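Local atomic coordinates of lysyl-trna-dependent l-ysyl-phosphatidylgycerol synthase (Bacillus licheniformis, PDB entry 4V36), a protein that transfers lysine from lysyl-tRNA to phosphatidylglycerol, a lipid modification linked to bacterial resistance. Residues A50-F54 with V77-F81. Numbering follows the deposited sequence.
Sequences ALIQF and VIKEF
Phe-81 turns its ring edge to the face of Phe-54 in an edge-to-face pair, with centroids 5.0 Å apart and planes at 60°. Its CE1 atom comes down near the rim of the Phe-54 ring, 3.6 Å from Phe-54 CD1. Ile-52 CG2 sits over the centre of the Phe-81 ring in a CH-pi contact, 4.1 Å from the centroid and only 7° off the normal. The other branch of Ile-52 reaches the base of the same side chain, with Ile-52 CD1 3.7 Å from Phe-81 CB. Two-pronged isoleucine suits this place because CG2 lies over the face while the CG1–CD1 arm fills the gap between Val-77 and the base of Phe-81, Ile-52 CG1 lying 3.7 Å from Val-77 CG2. With CG anti to the backbone N (chi1 -179°), the Phe-81 ring points out to where it meets both Ile-52 and Phe-54. At the other end the backbones come closer, and small Ala-50 fits there, its CB 3.6 Å from Val-77 CG1. One helical turn apart, Val-77 and Phe-81 face the strand together. No hydrogen bond crosses this apolar interface. Helix 74-87 is the beta-alpha-beta crossover between parallel strands 60-69 and 91-97, in what is probably an acetyltransferase-like (GNAT-type) fold. Strand 50-57 runs between strands 41-44 and 60-69; Phe-43 and Val-63 from these also touch Phe-81, while Leu-51 packs against helix 16-25.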
# COMPACT_ATOMS: atom_id res chain seq x y z
N ALA A 50 -2.61 6.89 19.85
CA ALA A 50 -2.97 5.91 18.82
C ALA A 50 -4.02 6.45 17.86
O ALA A 50 -4.78 7.36 18.21
CB ALA A 50 -3.45 4.63 19.47
N LEU A 51 -4.07 5.89 16.66
CA LEU A 51 -4.97 6.38 15.62
C LEU A 51 -5.52 5.26 14.73
O LEU A 51 -4.78 4.38 14.29
CB LEU A 51 -4.25 7.41 14.75
CG LEU A 51 -4.99 7.86 13.48
CD1 LEU A 51 -6.27 8.60 13.83
CD2 LEU A 51 -4.09 8.73 12.62
N ILE A 52 -6.82 5.31 14.48
CA ILE A 52 -7.47 4.37 13.56
C ILE A 52 -8.04 5.10 12.35
O ILE A 52 -8.86 6.00 12.48
CB ILE A 52 -8.59 3.58 14.26
CG1 ILE A 52 -8.00 2.49 15.15
CG2 ILE A 52 -9.53 2.96 13.23
CD1 ILE A 52 -9.04 1.59 15.79
N GLN A 53 -7.59 4.70 11.16
CA GLN A 53 -8.11 5.25 9.92
C GLN A 53 -9.14 4.29 9.33
O GLN A 53 -8.93 3.08 9.32
CB GLN A 53 -6.98 5.49 8.92
CG GLN A 53 -5.84 6.32 9.47
CD GLN A 53 -4.74 6.56 8.45
OE1 GLN A 53 -4.97 6.45 7.24
NE2 GLN A 53 -3.55 6.89 8.93
N PHE A 54 -10.25 4.83 8.85
CA PHE A 54 -11.34 3.99 8.37
C PHE A 54 -12.23 4.69 7.35
O PHE A 54 -12.12 5.89 7.12
CB PHE A 54 -12.20 3.52 9.54
CG PHE A 54 -12.94 4.63 10.24
CD1 PHE A 54 -12.30 5.41 11.19
CD2 PHE A 54 -14.27 4.88 9.95
CE1 PHE A 54 -12.98 6.43 11.84
CE2 PHE A 54 -14.95 5.90 10.59
CZ PHE A 54 -14.30 6.67 11.54
N VAL A 77 -7.31 2.14 21.83
CA VAL A 77 -7.96 2.76 20.68
C VAL A 77 -8.93 1.79 20.00
O VAL A 77 -9.98 2.20 19.51
CB VAL A 77 -6.92 3.28 19.66
CG1 VAL A 77 -6.07 2.15 19.10
CG2 VAL A 77 -7.62 4.04 18.53
N ILE A 78 -8.58 0.51 19.99
CA ILE A 78 -9.45 -0.51 19.41
C ILE A 78 -10.70 -0.67 20.27
O ILE A 78 -11.81 -0.82 19.75
CB ILE A 78 -8.72 -1.86 19.27
CG1 ILE A 78 -7.58 -1.74 18.26
CG2 ILE A 78 -9.69 -2.95 18.84
CD1 ILE A 78 -6.75 -2.99 18.13
N LYS A 79 -10.51 -0.62 21.58
CA LYS A 79 -11.61 -0.73 22.53
C LYS A 79 -12.58 0.44 22.38
O LYS A 79 -13.80 0.24 22.34
CB LYS A 79 -11.07 -0.79 23.96
CG LYS A 79 -12.14 -0.94 25.03
CD LYS A 79 -11.50 -1.03 26.41
CE LYS A 79 -12.55 -1.19 27.50
NZ LYS A 79 -11.93 -1.27 28.85
N GLU A 80 -12.04 1.65 22.30
CA GLU A 80 -12.86 2.85 22.17
C GLU A 80 -13.58 2.92 20.82
O GLU A 80 -14.75 3.29 20.75
CB GLU A 80 -12.00 4.10 22.35
CG GLU A 80 -11.44 4.27 23.76
CD GLU A 80 -10.50 5.45 23.87
OE1 GLU A 80 -10.16 6.05 22.83
OE2 GLU A 80 -10.10 5.79 25.00
N PHE A 81 -12.87 2.55 19.76
CA PHE A 81 -13.43 2.59 18.41
C PHE A 81 -14.58 1.60 18.26
O PHE A 81 -15.63 1.94 17.72
CB PHE A 81 -12.35 2.31 17.37
CG PHE A 81 -12.84 2.36 15.95
CD1 PHE A 81 -13.07 3.57 15.32
CD2 PHE A 81 -13.07 1.19 15.24
CE1 PHE A 81 -13.53 3.61 14.02
CE2 PHE A 81 -13.53 1.23 13.94
CZ PHE A 81 -13.75 2.44 13.33